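Side-chain contacts in tRNA (guanosine(18)-2'-O)-methyltransferase (Aquifex aeolicus, PDB 1ZJR), which catalyses the S-adenosyl-L-methionine-dependent 2'-O-methylation of guanosine 18 in a subset of tRNA species: residues I164-E167 / A168-Q171; Q171-K175 / G176-R180. All blocks are in the same frame, centred on the assembly; numbering follows the deposited sequence.

Contact 1: residues I164-E167 / A168-Q171; sequences ILYE and AQRQ
Glu167 gathers the polar side chains of this helical turn, its OE1 taking Arg170 three residues on and Gln171 four residues on. Gln171 NE2 gives the straighter bond, 2.9 Å to Glu167 OE1 with an N-H...O angle of 175°; it reaches the oxygen on its anti side, and OE1 lies almost in the amide plane of Gln171. Arg170 NH1 makes a salt bridge to the same Glu167 OE1 at 2.7 Å, with OE1 at the guanidinium edge, but the approach is bent, so the hydrogen bond is weak. The carboxylate gets there because CG of Glu167 stands anti to the backbone N (chi1 166°) and the chain then folds at chi2, running alongside Arg170 in the same direction. OE2 turns instead toward the aliphatic part of the arginine, 3.6 Å from Arg170 CD. The arginine's charge, with the amide donor beside it, probably stabilises the ionised carboxylate. The Gln171 amide is also tied to the loop beside the helix, through Val115 O and Tyr117 N.

All of this lies on helix 157-174 of the SpoU methyltransferase domain, which packs against strands 26-31 and 121-126 of the parallel sheet. Regular i to i+4 backbone bonds run from Ile164-Ala168 to Glu167-Gln171, and Ile164 O also accepts from Glu167 N.

The packing contacts divide by helix face. Leu165 packs onto Val28 and Leu123 of the sheet and Thr45 of helix 36-49, while Ile164 approaches Thr103 and Ile146, predicted S-adenosyl-L-methionine-binding residues. On the more exposed face, Gln169 folds at chi2 beside Tyr166: its OE1 sits at the ring edge, 3.6 Å from Tyr166 CD1, and its CG is 4.0 Å from Tyr166 CE1, with amide and ring planes 47° apart.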
ATOM      1  N   ILE A 164      -4.002  -3.491   9.299  1.00 24.42           N
ATOM      2  CA  ILE A 164      -3.818  -4.625   8.407  1.00 24.63           C
ATOM      3  C   ILE A 164      -2.376  -4.722   7.928  1.00 24.85           C
ATOM      4  O   ILE A 164      -1.782  -5.798   7.964  1.00 24.36           O
ATOM      5  CB  ILE A 164      -4.758  -4.531   7.197  1.00 26.16           C
ATOM      6  CG1 ILE A 164      -6.212  -4.480   7.685  1.00 28.86           C
ATOM      7  CG2 ILE A 164      -4.547  -5.742   6.277  1.00 26.04           C
ATOM      8  CD1 ILE A 164      -7.226  -4.120   6.592  1.00 28.36           C
ATOM      9  N   LEU A 165      -1.802  -3.605   7.487  1.00 23.82           N
ATOM     10  CA  LEU A 165      -0.421  -3.635   7.019  1.00 23.84           C
ATOM     11  C   LEU A 165       0.560  -4.057   8.107  1.00 25.11           C
ATOM     12  O   LEU A 165       1.601  -4.647   7.810  1.00 24.40           O
ATOM     13  CB  LEU A 165      -0.005  -2.276   6.449  1.00 23.94           C
ATOM     14  CG  LEU A 165      -0.567  -1.966   5.057  1.00 25.80           C
ATOM     15  CD1 LEU A 165      -0.114  -0.578   4.622  1.00 23.50           C
ATOM     16  CD2 LEU A 165      -0.074  -3.025   4.058  1.00 25.89           C
ATOM     17  N   TYR A 166       0.251  -3.763   9.367  1.00 24.43           N
ATOM     18  CA  TYR A 166       1.184  -4.173  10.409  1.00 24.97           C
ATOM     19  C   TYR A 166       1.031  -5.637  10.792  1.00 26.45           C
ATOM     20  O   TYR A 166       1.917  -6.217  11.428  1.00 27.06           O
ATOM     21  CB  TYR A 166       1.116  -3.227  11.613  1.00 24.91           C
ATOM     22  CG  TYR A 166       2.202  -2.180  11.496  1.00 25.48           C
ATOM     23  CD1 TYR A 166       3.518  -2.461  11.890  1.00 24.86           C
ATOM     24  CD2 TYR A 166       1.951  -0.954  10.874  1.00 25.30           C
ATOM     25  CE1 TYR A 166       4.554  -1.545  11.659  1.00 25.63           C
ATOM     26  CE2 TYR A 166       2.977  -0.037  10.639  1.00 25.85           C
ATOM     27  CZ  TYR A 166       4.272  -0.337  11.031  1.00 27.19           C
ATOM     28  OH  TYR A 166       5.283   0.572  10.783  1.00 27.27           O
ATOM     29  N   GLU A 167      -0.083  -6.247  10.396  1.00 26.42           N
ATOM     30  CA  GLU A 167      -0.233  -7.677  10.631  1.00 28.21           C
ATOM     31  C   GLU A 167       0.659  -8.289   9.544  1.00 28.34           C
ATOM     32  O   GLU A 167       1.365  -9.276   9.771  1.00 26.02           O
ATOM     33  CB  GLU A 167      -1.681  -8.127  10.444  1.00 29.02           C
ATOM     34  CG  GLU A 167      -1.839  -9.642  10.344  1.00 32.04           C
ATOM     35  CD  GLU A 167      -1.306 -10.390  11.557  1.00 35.01           C
ATOM     36  OE1 GLU A 167      -1.148 -11.625  11.460  1.00 35.28           O
ATOM     37  OE2 GLU A 167      -1.051  -9.752  12.604  1.00 35.39           O
ATOM     38  N   ALA A 168       0.636  -7.677   8.357  1.00 27.15           N
ATOM     39  CA  ALA A 168       1.468  -8.141   7.249  1.00 26.77           C
ATOM     40  C   ALA A 168       2.943  -7.994   7.637  1.00 27.39           C
ATOM     41  O   ALA A 168       3.774  -8.860   7.336  1.00 28.74           O
ATOM     42  CB  ALA A 168       1.170  -7.326   5.983  1.00 25.58           C
ATOM     43  N   GLN A 169       3.262  -6.890   8.305  1.00 26.32           N
ATOM     44  CA  GLN A 169       4.627  -6.619   8.750  1.00 26.44           C
ATOM     45  C   GLN A 169       5.083  -7.693   9.731  1.00 27.35           C
ATOM     46  O   GLN A 169       6.194  -8.216   9.631  1.00 28.64           O
ATOM     47  CB  GLN A 169       4.691  -5.239   9.417  1.00 24.64           C
ATOM     48  CG  GLN A 169       6.050  -4.846  10.011  1.00 25.41           C
ATOM     49  CD  GLN A 169       6.282  -5.424  11.396  1.00 26.31           C
ATOM     50  OE1 GLN A 169       5.348  -5.567  12.180  1.00 27.00           O
ATOM     51  NE2 GLN A 169       7.532  -5.743  11.710  1.00 28.63           N
ATOM     52  N   ARG A 170       4.214  -8.019  10.677  1.00 27.99           N
ATOM     53  CA  ARG A 170       4.523  -9.021  11.691  1.00 31.42           C
ATOM     54  C   ARG A 170       4.831 -10.370  11.047  1.00 29.73           C
ATOM     55  O   ARG A 170       5.826 -11.011  11.374  1.00 30.55           O
ATOM     56  CB  ARG A 170       3.344  -9.157  12.659  1.00 33.03           C
ATOM     57  CG  ARG A 170       3.450 -10.329  13.622  1.00 40.20           C
ATOM     58  CD  ARG A 170       2.166 -11.152  13.579  1.00 44.63           C
ATOM     59  NE  ARG A 170       2.416 -12.570  13.831  1.00 49.95           N
ATOM     60  CZ  ARG A 170       1.554 -13.541  13.547  1.00 52.31           C
ATOM     61  NH1 ARG A 170       0.380 -13.250  13.001  1.00 52.11           N
ATOM     62  NH2 ARG A 170       1.866 -14.805  13.806  1.00 55.69           N
ATOM     63  N   GLN A 171       3.975 -10.789  10.124  1.00 30.11           N
ATOM     64  CA  GLN A 171       4.162 -12.066   9.445  1.00 31.91           C
ATOM     65  C   GLN A 171       5.462 -12.098   8.649  1.00 31.22           C
ATOM     66  O   GLN A 171       6.239 -13.047   8.758  1.00 30.96           O
ATOM     67  CB  GLN A 171       2.976 -12.350   8.528  1.00 31.31           C
ATOM     68  CG  GLN A 171       1.689 -12.696   9.263  1.00 31.08           C
ATOM     69  CD  GLN A 171       0.545 -12.962   8.309  1.00 29.19           C
ATOM     70  OE1 GLN A 171       0.760 -13.380   7.172  1.00 30.96           O
ATOM     71  NE2 GLN A 171      -0.677 -12.735   8.769  1.00 28.17           N
TER

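Contact 2: residues Q171-K175 / G176-R180; sequences QREEK and GMYSR
Arg172 and Met177 pack against each other where a Schellman motif ends helix 157-174. Met177 N bonds to Arg172 O at 2.9 Å, and within that loop Gly176 N bonds to Glu173 O. Gly176 is the C-prime residue: its positive phi of 68°, a backbone shape that glycine adopts easily, reverses the chain.

The tight part lies on the side facing Gln23 and Asp25. Met177 crosses the arginine shaft, SD 4.0 Å from Arg172 CG, then bends at chi3 (78°) to lay its methyl over one guanidinium face, with CE 3.4 Å from Arg172 NH1. Tyr117 O and Asp25 hold the guanidinium from beyond the turn, through NE and NH2 respectively, which helps fix its rotation. Tyr178 comes back toward the helix, and its CE1 lies 3.8 Å from Arg172 CB; Glu173 CA meets the ring at its edge, and the hydroxyl bonds to Val49 O.

The opposite character belongs to the exposed Glu173, whose side chain crosses that of Tyr178 at about a right angle, the carboxylate and ring planes 29° apart, and touches it lightly, OE2 to Tyr178 CD1 3.8 Å. A water bridges Glu173 OE2, to which it donates, and the backbone N of Tyr178, from which it accepts, both at 3.0 Å. Lys175 leads its amine away to Thr118, leaving CB near Met177 CG. Beyond, a type I turn spans Gly176 to Ser179, and Gly176 O accepts from both Ser179 N and Ser179 OG, the hydroxyl at 2.6 Å.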
ATOM      1  N   GLN A 171       3.975 -10.789  10.124  1.00 30.11           N
ATOM      2  CA  GLN A 171       4.162 -12.066   9.445  1.00 31.91           C
ATOM      3  C   GLN A 171       5.462 -12.098   8.649  1.00 31.22           C
ATOM      4  O   GLN A 171       6.239 -13.047   8.758  1.00 30.96           O
ATOM      5  CB  GLN A 171       2.976 -12.350   8.528  1.00 31.31           C
ATOM      6  CG  GLN A 171       1.689 -12.696   9.263  1.00 31.08           C
ATOM      7  CD  GLN A 171       0.545 -12.962   8.309  1.00 29.19           C
ATOM      8  OE1 GLN A 171       0.760 -13.380   7.172  1.00 30.96           O
ATOM      9  NE2 GLN A 171      -0.677 -12.735   8.769  1.00 28.17           N
ATOM     10  N   ARG A 172       5.709 -11.056   7.860  1.00 30.03           N
ATOM     11  CA  ARG A 172       6.929 -10.996   7.057  1.00 31.06           C
ATOM     12  C   ARG A 172       8.177 -10.887   7.922  1.00 32.78           C
ATOM     13  O   ARG A 172       9.225 -11.462   7.603  1.00 32.62           O
ATOM     14  CB  ARG A 172       6.852  -9.829   6.066  1.00 29.83           C
ATOM     15  CG  ARG A 172       5.757 -10.035   5.030  1.00 29.35           C
ATOM     16  CD  ARG A 172       5.835  -9.064   3.853  1.00 28.66           C
ATOM     17  NE  ARG A 172       4.936  -9.506   2.790  1.00 27.22           N
ATOM     18  CZ  ARG A 172       5.265  -9.564   1.502  1.00 25.49           C
ATOM     19  NH1 ARG A 172       6.475  -9.199   1.105  1.00 25.19           N
ATOM     20  NH2 ARG A 172       4.392 -10.011   0.616  1.00 29.12           N
ATOM     21  N   GLU A 173       8.069 -10.150   9.019  1.00 33.46           N
ATOM     22  CA  GLU A 173       9.191  -9.997   9.929  1.00 36.51           C
ATOM     23  C   GLU A 173       9.586 -11.368  10.473  1.00 37.51           C
ATOM     24  O   GLU A 173      10.770 -11.706  10.543  1.00 37.18           O
ATOM     25  CB  GLU A 173       8.805  -9.073  11.087  1.00 38.21           C
ATOM     26  CG  GLU A 173       9.722  -9.174  12.293  1.00 44.79           C
ATOM     27  CD  GLU A 173      11.151  -8.797  11.976  1.00 47.99           C
ATOM     28  OE1 GLU A 173      12.036  -9.085  12.809  1.00 50.71           O
ATOM     29  OE2 GLU A 173      11.391  -8.205  10.902  1.00 50.07           O
ATOM     30  N   GLU A 174       8.579 -12.153  10.843  1.00 39.29           N
ATOM     31  CA  GLU A 174       8.786 -13.483  11.400  1.00 42.50           C
ATOM     32  C   GLU A 174       9.531 -14.415  10.448  1.00 42.70           C
ATOM     33  O   GLU A 174      10.253 -15.310  10.892  1.00 43.01           O
ATOM     34  CB  GLU A 174       7.437 -14.090  11.797  1.00 45.56           C
ATOM     35  CG  GLU A 174       7.542 -15.410  12.542  1.00 52.31           C
ATOM     36  CD  GLU A 174       6.306 -15.710  13.369  1.00 55.46           C
ATOM     37  OE1 GLU A 174       6.225 -16.821  13.937  1.00 59.44           O
ATOM     38  OE2 GLU A 174       5.420 -14.834  13.459  1.00 58.10           O
ATOM     39  N   LYS A 175       9.362 -14.200   9.145  1.00 41.01           N
ATOM     40  CA  LYS A 175      10.036 -15.018   8.142  1.00 39.89           C
ATOM     41  C   LYS A 175      11.345 -14.384   7.680  1.00 38.61           C
ATOM     42  O   LYS A 175      11.975 -14.858   6.733  1.00 39.31           O
ATOM     43  CB  LYS A 175       9.132 -15.240   6.930  1.00 40.98           C
ATOM     44  CG  LYS A 175       7.907 -16.085   7.212  1.00 41.47           C
ATOM     45  CD  LYS A 175       7.252 -16.533   5.913  1.00 41.62           C
ATOM     46  CE  LYS A 175       6.016 -17.366   6.181  1.00 42.04           C
ATOM     47  NZ  LYS A 175       5.420 -17.875   4.915  1.00 45.70           N
ATOM     48  N   GLY A 176      11.748 -13.310   8.351  1.00 36.54           N
ATOM     49  CA  GLY A 176      12.983 -12.633   7.997  1.00 36.60           C
ATOM     50  C   GLY A 176      12.946 -11.941   6.643  1.00 35.99           C
ATOM     51  O   GLY A 176      13.984 -11.717   6.029  1.00 35.01           O
ATOM     52  N   MET A 177      11.755 -11.583   6.178  1.00 35.42           N
ATOM     53  CA  MET A 177      11.635 -10.930   4.881  1.00 34.46           C
ATOM     54  C   MET A 177      12.112  -9.483   4.835  1.00 33.20           C
ATOM     55  O   MET A 177      12.165  -8.873   3.767  1.00 34.07           O
ATOM     56  CB  MET A 177      10.201 -11.060   4.374  1.00 35.09           C
ATOM     57  CG  MET A 177       9.904 -12.478   3.923  1.00 36.93           C
ATOM     58  SD  MET A 177       8.196 -12.786   3.510  1.00 39.19           S
ATOM     59  CE  MET A 177       8.112 -12.059   1.885  1.00 38.93           C
ATOM     60  N   TYR A 178      12.460  -8.930   5.990  1.00 32.35           N
ATOM     61  CA  TYR A 178      12.991  -7.574   6.050  1.00 33.75           C
ATOM     62  C   TYR A 178      14.497  -7.654   6.263  1.00 35.46           C
ATOM     63  O   TYR A 178      15.182  -6.632   6.269  1.00 37.38           O
ATOM     64  CB  TYR A 178      12.384  -6.778   7.207  1.00 31.40           C
ATOM     65  CG  TYR A 178      10.952  -6.361   6.995  1.00 31.23           C
ATOM     66  CD1 TYR A 178       9.904  -7.066   7.585  1.00 29.55           C
ATOM     67  CD2 TYR A 178      10.643  -5.246   6.215  1.00 29.55           C
ATOM     68  CE1 TYR A 178       8.584  -6.668   7.410  1.00 29.79           C
ATOM     69  CE2 TYR A 178       9.322  -4.838   6.032  1.00 27.53           C
ATOM     70  CZ  TYR A 178       8.300  -5.552   6.633  1.00 29.86           C
ATOM     71  OH  TYR A 178       6.994  -5.151   6.457  1.00 28.72           O
ATOM     72  N   SER A 179      15.011  -8.869   6.439  1.00 36.88           N
ATOM     73  CA  SER A 179      16.442  -9.051   6.679  1.00 39.65           C
ATOM     74  C   SER A 179      17.261  -9.195   5.400  1.00 39.43           C
ATOM     75  O   SER A 179      18.489  -9.111   5.435  1.00 41.29           O
ATOM     76  CB  SER A 179      16.683 -10.261   7.590  1.00 39.74           C
ATOM     77  OG  SER A 179      16.376 -11.478   6.930  1.00 44.25           O
ATOM     78  N   ARG A 180      16.589  -9.421   4.276  1.00 38.33           N
ATOM     79  CA  ARG A 180      17.277  -9.537   2.992  1.00 39.92           C
ATOM     80  C   ARG A 180      16.476  -8.742   1.960  1.00 38.10           C
ATOM     81  O   ARG A 180      15.249  -8.750   1.979  1.00 38.94           O
ATOM     82  CB  ARG A 180      17.407 -11.006   2.556  1.00 39.81           C
ATOM     83  CG  ARG A 180      16.156 -11.638   1.967  1.00 42.58           C
ATOM     84  CD  ARG A 180      15.100 -11.952   3.012  1.00 46.88           C
ATOM     85  NE  ARG A 180      13.890 -12.508   2.403  1.00 47.95           N
ATOM     86  CZ  ARG A 180      13.052 -11.815   1.638  1.00 49.21           C
ATOM     87  NH1 ARG A 180      13.284 -10.530   1.386  1.00 47.30           N
ATOM     88  NH2 ARG A 180      11.987 -12.409   1.111  1.00 48.84           N
TER
HETATM   89  O   HOH W   1      13.009  -9.705   8.872  1.00 36.80           O

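Overall arrangement
Contacts 1 and 2 follow each other along helix 157-174, their centres about 11 Å apart on the same side of the chain's centre. Residues 164-171 form its partly buried later turns, beside the parallel sheet and helix 36-49; residues 171-180 carry the chain out of the helix into the loop that leads to helix 185-200. Gln171 belongs to both, and the two also meet directly, Tyr178 OH lying 3.6 Å from Gln169 CA. The returning loop thus packs back on the helix it has just left. Contact 1 borders the predicted cofactor-binding region through Ile164, whereas contact 2 lies at the surface, away from the annotated sites.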